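Local coordinates for protein putative protease (Parabacteroides distasonis ATCC 8503, PDB 3KD4) that is of unconfirmed function but is probably exported and may act as a protease, at residues 142-148 with 176-182; 259-264 with 284-290; 369-375 with 422-428. All coordinates share one frame; numbering follows the deposited sequence. Where two conformers were deposited one is given.

Contact 1. Residues 142-148 with 176-182; sequences ECKVSIS and EVHWTLR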
# COMPACT_ATOMS: atom_id res chain seq x y z
N GLU A 142 15.35 12.47 -18.27
CA GLU A 142 16.17 13.21 -17.31
C GLU A 142 15.33 13.68 -16.14
O GLU A 142 14.30 14.36 -16.33
CB GLU A 142 16.79 14.44 -17.96
CG GLU A 142 17.72 15.25 -17.03
CD GLU A 142 18.18 16.55 -17.70
OE1 GLU A 142 17.43 17.54 -17.64
OE2 GLU A 142 19.29 16.57 -18.27
N CYS A 143 15.83 13.39 -14.95
CA CYS A 143 15.18 13.71 -13.72
C CYS A 143 16.21 14.42 -12.82
O CYS A 143 17.25 13.83 -12.48
CB CYS A 143 14.65 12.45 -13.06
SG CYS A 143 13.87 12.78 -11.48
N LYS A 144 15.93 15.68 -12.49
CA LYS A 144 16.75 16.49 -11.58
C LYS A 144 16.00 16.73 -10.31
O LYS A 144 14.82 17.08 -10.36
CB LYS A 144 17.13 17.83 -12.22
CG LYS A 144 18.12 17.63 -13.40
CD LYS A 144 18.55 18.93 -14.10
CE LYS A 144 19.73 18.65 -15.08
NZ LYS A 144 21.07 18.27 -14.39
N VAL A 145 16.64 16.44 -9.19
CA VAL A 145 16.03 16.65 -7.87
C VAL A 145 17.00 17.42 -7.02
O VAL A 145 18.24 17.21 -7.10
CB VAL A 145 15.57 15.33 -7.17
CG1 VAL A 145 14.37 14.76 -7.93
CG2 VAL A 145 16.72 14.26 -7.09
N SER A 146 16.44 18.32 -6.21
CA SER A 146 17.23 19.28 -5.47
C SER A 146 16.61 19.52 -4.11
O SER A 146 15.39 19.63 -4.00
CB SER A 146 17.19 20.61 -6.25
OG SER A 146 17.85 21.61 -5.57
N ILE A 147 17.43 19.58 -3.07
CA ILE A 147 16.94 19.92 -1.71
C ILE A 147 17.76 21.08 -1.17
O ILE A 147 18.98 21.02 -1.28
CB ILE A 147 17.08 18.74 -0.75
CG1 ILE A 147 16.27 17.53 -1.24
CG2 ILE A 147 16.62 19.13 0.70
CD1 ILE A 147 16.72 16.17 -0.51
N SER A 148 17.12 22.14 -0.68
CA SER A 148 17.83 23.30 -0.11
C SER A 148 17.31 23.55 1.26
O SER A 148 16.09 23.60 1.44
CB SER A 148 17.61 24.55 -0.95
OG SER A 148 17.99 24.32 -2.26
N GLU A 176 22.63 23.13 -0.31
CA GLU A 176 21.86 22.49 -1.36
C GLU A 176 22.51 21.19 -1.80
O GLU A 176 23.74 21.08 -1.89
CB GLU A 176 21.72 23.42 -2.55
CG GLU A 176 20.92 22.81 -3.67
CD GLU A 176 20.81 23.74 -4.83
OE1 GLU A 176 21.21 24.91 -4.68
OE2 GLU A 176 20.32 23.28 -5.89
N VAL A 177 21.68 20.18 -2.08
CA VAL A 177 22.17 18.95 -2.63
C VAL A 177 21.28 18.59 -3.82
O VAL A 177 20.05 18.80 -3.77
CB VAL A 177 22.21 17.82 -1.57
CG1 VAL A 177 20.86 17.62 -0.93
CG2 VAL A 177 22.70 16.53 -2.15
N HIS A 178 21.89 18.11 -4.88
CA HIS A 178 21.15 17.76 -6.05
C HIS A 178 21.65 16.49 -6.69
O HIS A 178 22.81 16.10 -6.50
CB HIS A 178 21.06 18.92 -7.07
CG HIS A 178 22.38 19.38 -7.61
ND1 HIS A 178 23.11 20.41 -7.04
CD2 HIS A 178 23.07 19.00 -8.71
CE1 HIS A 178 24.20 20.63 -7.76
NE2 HIS A 178 24.21 19.78 -8.77
N TRP A 179 20.75 15.84 -7.44
CA TRP A 179 21.10 14.66 -8.20
C TRP A 179 20.52 14.78 -9.61
O TRP A 179 19.45 15.38 -9.78
CB TRP A 179 20.47 13.42 -7.55
CG TRP A 179 20.82 13.10 -6.16
CD1 TRP A 179 21.58 12.04 -5.75
CD2 TRP A 179 20.35 13.74 -4.95
NE1 TRP A 179 21.64 12.00 -4.38
CE2 TRP A 179 20.89 13.02 -3.86
CE3 TRP A 179 19.53 14.83 -4.68
CZ2 TRP A 179 20.66 13.38 -2.53
CZ3 TRP A 179 19.29 15.19 -3.36
CH2 TRP A 179 19.87 14.47 -2.30
N THR A 180 21.17 14.13 -10.59
CA THR A 180 20.64 14.05 -11.95
C THR A 180 20.58 12.60 -12.39
O THR A 180 21.59 11.90 -12.42
CB THR A 180 21.46 14.89 -12.91
OG1 THR A 180 21.44 16.25 -12.45
CG2 THR A 180 20.87 14.84 -14.34
N LEU A 181 19.37 12.10 -12.64
CA LEU A 181 19.22 10.71 -13.11
C LEU A 181 18.85 10.78 -14.59
O LEU A 181 18.15 11.71 -15.03
CB LEU A 181 18.15 9.98 -12.31
CG LEU A 181 18.26 9.77 -10.79
CD1 LEU A 181 18.04 11.07 -9.98
CD2 LEU A 181 17.23 8.70 -10.37
N ARG A 182 19.35 9.84 -15.39
CA ARG A 182 19.06 9.80 -16.80
C ARG A 182 18.54 8.45 -17.21
O ARG A 182 18.95 7.42 -16.68
CB ARG A 182 20.30 10.13 -17.62
CG ARG A 182 20.87 11.49 -17.23
CD ARG A 182 22.03 11.89 -18.09
NE ARG A 182 22.49 13.21 -17.70
CZ ARG A 182 21.90 14.35 -18.05
NH1 ARG A 182 20.85 14.36 -18.87
NH2 ARG A 182 22.38 15.49 -17.61
O HOH W 1 19.60 26.47 -3.23
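With chi1 at -178°, Glu142 sends CG out beside its carbonyl carbon and continues extended, while Arg182 leaves its strand with CG beside the backbone N and stays extended as far as NE; the two side chains therefore lie alongside each other, pointing the same way. Glu142 OE2 is the oxygen that meets the guanidinium, forming a salt bridge with Arg182 NH1 at 2.8 Å through its anti lone pair, with a second, weak bond from NH2. The N-H...O angle from NH1 is only 137° and the carboxylate and guanidinium planes are 67° apart, so this is not a flat two-pronged pairing. Next along the same face, Lys144 bends at its last torsion and brings NZ to Thr180 OG1 at 2.8 Å, while Thr180 CG2 lies over the rim of one face of the Arg182 guanidinium. Farther on, a water joins Ser148 OG to Glu176 OE1.

The other face is apolar. Val145 CG2 packs on Trp179 CE3 at 3.7 Å, Val177 CG2, from the indole's own strand, lies over the rim of one ring face, and Ile147 CD1 approaches CZ3 obliquely; Leu203 of strand 202-206 packs against Val145, Ile147 and Trp179. Between the faces, paired and nearly straight backbone bonds at Cys143-Leu181, Val145-Trp179 and Ile147-Val177 define a regular antiparallel ladder inside a mixed sheet whose strand 6-17 borders 140-150 on its far side.

Lys144 NZ lies 4.5 Å from Arg182 NH2, a like-charge approach that the carboxylate of Glu142, already paired with the arginine, probably helps to offset.

Contact 2. Residues 259-264 with 284-290; sequences LSTCPI and YGTPLEI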
# COMPACT_ATOMS: atom_id res chain seq x y z
N LEU A 259 -16.20 3.61 13.78
CA LEU A 259 -15.41 4.63 13.08
C LEU A 259 -15.13 4.13 11.69
O LEU A 259 -14.72 2.99 11.50
CB LEU A 259 -14.09 4.91 13.78
CG LEU A 259 -14.14 5.93 14.93
CD1 LEU A 259 -14.44 5.25 16.29
CD2 LEU A 259 -12.84 6.70 15.00
N SER A 260 -15.35 4.99 10.70
CA SER A 260 -14.93 4.65 9.36
C SER A 260 -13.56 5.30 9.12
O SER A 260 -13.22 6.31 9.76
CB SER A 260 -15.96 5.12 8.37
OG SER A 260 -16.01 6.52 8.39
N THR A 261 -12.76 4.70 8.24
CA THR A 261 -11.42 5.20 7.99
C THR A 261 -11.42 6.16 6.82
O THR A 261 -11.89 5.82 5.76
CB THR A 261 -10.43 4.11 7.67
OG1 THR A 261 -10.50 3.14 8.70
CG2 THR A 261 -8.97 4.69 7.66
N CYS A 262 -10.88 7.34 7.05
CA CYS A 262 -10.78 8.39 6.07
C CYS A 262 -9.34 8.43 5.58
O CYS A 262 -8.45 8.84 6.33
CB CYS A 262 -11.14 9.68 6.79
SG CYS A 262 -11.36 11.07 5.76
N PRO A 263 -9.08 8.01 4.34
CA PRO A 263 -7.68 7.91 3.91
C PRO A 263 -6.99 9.25 3.52
O PRO A 263 -6.50 9.42 2.40
CB PRO A 263 -7.75 6.92 2.75
CG PRO A 263 -9.11 7.20 2.12
CD PRO A 263 -10.01 7.59 3.27
N ILE A 264 -6.87 10.16 4.46
CA ILE A 264 -6.20 11.43 4.22
C ILE A 264 -4.72 11.28 4.54
O ILE A 264 -4.35 10.92 5.66
CB ILE A 264 -6.80 12.52 5.05
CG1 ILE A 264 -8.31 12.59 4.73
CG2 ILE A 264 -6.12 13.86 4.75
CD1 ILE A 264 -9.05 13.31 5.75
N TYR A 284 -15.52 9.18 12.10
CA TYR A 284 -14.56 8.88 11.04
C TYR A 284 -13.20 9.32 11.57
O TYR A 284 -13.12 10.15 12.45
CB TYR A 284 -14.91 9.57 9.71
CG TYR A 284 -14.92 11.07 9.79
CD1 TYR A 284 -13.78 11.81 9.55
CD2 TYR A 284 -16.10 11.76 10.09
CE1 TYR A 284 -13.80 13.20 9.65
CE2 TYR A 284 -16.13 13.12 10.16
CZ TYR A 284 -14.99 13.85 9.95
OH TYR A 284 -15.06 15.22 10.05
N GLY A 285 -12.14 8.72 11.06
CA GLY A 285 -10.80 9.12 11.41
C GLY A 285 -9.80 8.69 10.34
O GLY A 285 -10.01 7.73 9.61
N THR A 286 -8.70 9.42 10.27
CA THR A 286 -7.56 9.03 9.44
C THR A 286 -6.92 7.83 10.10
O THR A 286 -7.17 7.59 11.27
CB THR A 286 -6.57 10.16 9.34
OG1 THR A 286 -5.94 10.36 10.61
CG2 THR A 286 -7.28 11.45 8.87
N PRO A 287 -6.10 7.05 9.36
CA PRO A 287 -5.38 5.95 9.98
C PRO A 287 -4.62 6.36 11.24
O PRO A 287 -4.62 5.63 12.22
CB PRO A 287 -4.42 5.49 8.88
CG PRO A 287 -5.20 5.80 7.60
CD PRO A 287 -5.86 7.13 7.91
N LEU A 288 -4.01 7.54 11.20
CA LEU A 288 -3.22 8.04 12.30
C LEU A 288 -4.12 8.33 13.51
O LEU A 288 -3.78 7.99 14.63
CB LEU A 288 -2.46 9.30 11.87
CG LEU A 288 -1.56 9.96 12.91
CD1 LEU A 288 -0.43 9.01 13.34
CD2 LEU A 288 -0.99 11.32 12.36
N GLU A 289 -5.25 8.97 13.26
CA GLU A 289 -6.24 9.24 14.32
C GLU A 289 -6.77 7.95 14.94
O GLU A 289 -6.90 7.85 16.16
CB GLU A 289 -7.40 10.07 13.76
CG GLU A 289 -7.06 11.54 13.60
CD GLU A 289 -8.13 12.35 12.84
OE1 GLU A 289 -8.98 11.73 12.16
OE2 GLU A 289 -8.13 13.60 12.94
N ILE A 290 -7.10 6.98 14.10
CA ILE A 290 -7.63 5.72 14.60
C ILE A 290 -6.59 4.95 15.42
O ILE A 290 -6.88 4.44 16.51
CB ILE A 290 -8.23 4.86 13.44
CG1 ILE A 290 -9.47 5.57 12.87
CG2 ILE A 290 -8.61 3.44 13.92
CD1 ILE A 290 -9.97 4.98 11.50
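Thr261 and Ile290 meet at about a right angle: Ile290 CD1 comes up to Thr261 OG1 at 3.4 Å and also lies near its CA. Thr261 crosses Pro287 in the same way, here through its methyl, with CG2 3.9 Å from Pro287 CG. One short side chain thus touches the first turn of helix 287-300 with both branches, because OG1 sits beside the backbone N (chi1 -52°) and CG2 beside the carbonyl carbon. Leu259 and Ile290, by contrast, slide past each other in opposite directions, with Leu259 CD2 against Ile290 CG1 at 4.1 Å. On the other side of the strand pair Ser260 OG rests on Tyr284 CB at 3.5 Å, while the tyrosine ring leads away and its OH bonds to Ala92 N.

These side chains flank a very short parallel pairing, the two strands of a beta-alpha-beta unit whose connection contains helix 276-282. Two backbone bonds hold it: Gly285 N to Ser260 O, nearly collinear with the carbonyl, and Cys262 N to Gly285 O at 2.7 Å, where the donor stands 43° out of the carbonyl plane.

Directly after the strand, Thr286 and Glu289 close a capping box: Glu289 N donates to Thr286 OG1 at 3.1 Å and Thr286 N to Glu289 OE1 at 3.0 Å. Glu289 OE1 also forms a salt bridge with Arg274, which bonds to Tyr284 O as well. The other branch of Thr286, CG2, meets Ile264 CB at 4.0 Å, just past the inverse gamma turn centred on Pro263.

Contact 3. Residues 369-375 with 422-428; sequences PIQIKES and LIREEVT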
# COMPACT_ATOMS: atom_id res chain seq x y z
N PRO A 369 2.28 -17.75 8.45
CA PRO A 369 1.29 -18.12 7.43
C PRO A 369 -0.14 -17.88 7.85
O PRO A 369 -0.51 -18.12 8.99
CB PRO A 369 1.51 -19.63 7.25
CG PRO A 369 2.86 -19.89 7.80
CD PRO A 369 3.12 -18.89 8.85
N ILE A 370 -0.96 -17.42 6.92
CA ILE A 370 -2.40 -17.42 7.11
C ILE A 370 -2.83 -18.88 6.99
O ILE A 370 -2.32 -19.64 6.14
CB ILE A 370 -3.13 -16.59 6.04
CG1 ILE A 370 -2.82 -15.11 6.24
CG2 ILE A 370 -4.65 -16.83 6.05
CD1 ILE A 370 -3.34 -14.53 7.57
N GLN A 371 -3.75 -19.27 7.86
CA GLN A 371 -4.21 -20.65 7.91
C GLN A 371 -5.64 -20.67 7.48
O GLN A 371 -6.45 -20.00 8.11
CB GLN A 371 -4.17 -21.17 9.34
CG GLN A 371 -2.79 -21.31 9.93
CD GLN A 371 -2.02 -22.48 9.38
OE1 GLN A 371 -2.57 -23.38 8.72
NE2 GLN A 371 -0.73 -22.48 9.66
N ILE A 372 -5.96 -21.43 6.43
CA ILE A 372 -7.34 -21.60 5.97
C ILE A 372 -7.77 -23.07 6.05
O ILE A 372 -7.06 -23.99 5.64
CB ILE A 372 -7.56 -21.00 4.57
CG1 ILE A 372 -7.51 -19.47 4.67
CG2 ILE A 372 -8.93 -21.40 3.98
CD1 ILE A 372 -7.07 -18.86 3.48
N LYS A 373 -8.93 -23.29 6.66
CA LYS A 373 -9.47 -24.65 6.79
C LYS A 373 -10.95 -24.55 6.56
O LYS A 373 -11.64 -23.89 7.32
CB LYS A 373 -9.14 -25.23 8.15
CG LYS A 373 -9.61 -26.68 8.33
CD LYS A 373 -8.96 -27.30 9.58
CE LYS A 373 -9.31 -28.78 9.73
NZ LYS A 373 -8.11 -29.56 10.19
N GLU A 374 -11.42 -25.16 5.47
CA GLU A 374 -12.83 -25.12 5.13
C GLU A 374 -13.36 -26.47 4.69
O GLU A 374 -12.60 -27.38 4.34
CB GLU A 374 -13.07 -24.10 4.04
CG GLU A 374 -12.74 -22.67 4.47
CD GLU A 374 -13.42 -21.64 3.59
OE1 GLU A 374 -14.40 -22.00 2.86
OE2 GLU A 374 -12.98 -20.47 3.62
N SER A 375 -14.68 -26.55 4.71
CA SER A 375 -15.44 -27.75 4.37
C SER A 375 -16.58 -27.38 3.44
O SER A 375 -17.17 -26.33 3.58
CB SER A 375 -16.04 -28.36 5.64
OG SER A 375 -15.03 -29.10 6.30
N LEU A 422 2.51 -15.72 3.42
CA LEU A 422 2.63 -17.18 3.40
C LEU A 422 1.23 -17.72 3.69
O LEU A 422 0.38 -17.00 4.26
CB LEU A 422 3.62 -17.68 4.43
CG LEU A 422 5.03 -17.10 4.30
CD1 LEU A 422 5.93 -17.74 5.38
CD2 LEU A 422 5.58 -17.30 2.91
N ILE A 423 0.97 -18.96 3.29
CA ILE A 423 -0.36 -19.48 3.46
C ILE A 423 -0.33 -21.00 3.54
O ILE A 423 0.58 -21.68 2.98
CB ILE A 423 -1.28 -19.01 2.30
CG1 ILE A 423 -2.76 -19.16 2.69
CG2 ILE A 423 -0.91 -19.76 0.98
CD1 ILE A 423 -3.65 -18.04 2.22
N ARG A 424 -1.32 -21.51 4.27
CA ARG A 424 -1.59 -22.94 4.34
C ARG A 424 -3.09 -23.12 4.29
O ARG A 424 -3.82 -22.55 5.14
CB ARG A 424 -1.07 -23.53 5.65
CG ARG A 424 0.40 -23.31 5.92
CD ARG A 424 0.76 -23.79 7.33
NE ARG A 424 1.11 -25.20 7.44
CZ ARG A 424 0.23 -26.16 7.68
NH1 ARG A 424 -1.04 -25.85 7.81
NH2 ARG A 424 0.63 -27.43 7.79
N GLU A 425 -3.56 -23.89 3.32
CA GLU A 425 -5.00 -24.11 3.18
C GLU A 425 -5.35 -25.59 3.09
O GLU A 425 -4.63 -26.37 2.47
CB GLU A 425 -5.56 -23.41 1.95
CG GLU A 425 -4.98 -22.06 1.69
CD GLU A 425 -5.76 -21.25 0.69
OE1 GLU A 425 -6.80 -21.73 0.16
OE2 GLU A 425 -5.32 -20.11 0.44
N GLU A 426 -6.46 -25.95 3.72
CA GLU A 426 -7.02 -27.28 3.58
C GLU A 426 -8.51 -27.15 3.31
O GLU A 426 -9.22 -26.49 4.08
CB GLU A 426 -6.79 -28.10 4.82
CG GLU A 426 -7.50 -29.44 4.77
CD GLU A 426 -7.41 -30.18 6.08
OE1 GLU A 426 -7.93 -29.66 7.10
OE2 GLU A 426 -6.79 -31.26 6.10
N VAL A 427 -8.97 -27.78 2.23
CA VAL A 427 -10.39 -27.78 1.90
C VAL A 427 -10.85 -29.23 1.79
O VAL A 427 -10.28 -30.01 1.00
CB VAL A 427 -10.70 -27.02 0.58
CG1 VAL A 427 -12.23 -26.98 0.34
CG2 VAL A 427 -10.11 -25.60 0.63
N THR A 428 -11.87 -29.59 2.57
CA THR A 428 -12.41 -30.94 2.59
C THR A 428 -13.80 -30.97 1.99
O THR A 428 -14.70 -30.31 2.48
CB THR A 428 -12.48 -31.46 4.01
OG1 THR A 428 -11.15 -31.53 4.53
CG2 THR A 428 -13.11 -32.88 4.06
O HOH W 2 -10.58 -29.12 5.69
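The Gln371 and Arg424 side chains run side by side, with amide and guanidinium planes 42° apart, and the amide oxygen OE1 comes to the guanidinium edge, slightly tilted from its plane. There Gln371 OE1 takes a bond from Arg424 NH1 at 3.0 Å, in the carbonyl plane and on a lone pair. Bends in both chains, at chi2 of Gln371 and chi3 of Arg424, fold these groups alongside each other. The carboxylate of Glu426, on the same face, meets Lys373 NZ through OE1 at 3.1 Å, a salt bridge whose hydrogen bond is weak.

Opposite these polar pairs, Ile372 CD1 packs on Ile423 CD1 at 3.7 Å and also lies against Glu425 OE2, which accepts from Ile401 N. Six backbone bonds, from Ile370 N to Leu422 O through Thr428 N to Glu374 O, step alternately between the strands; with an axis angle of 4°, this is an almost exactly parallel ladder.

Strand 370-380 is outermost within this chain, and strand 423-433 separates it from 465-474, to which Ile423, Glu425 and Val427 bond through their backbones. Trp494 of helix 481-495 touches Glu425 and Val427 on the isoleucine face.

The three contacts follow one another along the chain without touching; contacts 1 and 3 lie on opposite sides of its centre, their own centres about 49 Å apart, and contact 2 is nearest the middle, about 16 Å from it. None is wholly core: each is partly buried. Contacts 1 and 3 both tie long strands within mixed sheets, one antiparallel and inside its sheet, the other parallel and at the sheet's edge. Each sets one salt bridge and a neutral-to-charged hydrogen bond on one face; the other face is apolar in contact 1 but in contact 3 mixes isoleucines and a valine with two glutamates. Contact 2 shares no element with them, and its charged capping glutamate serves a helix start.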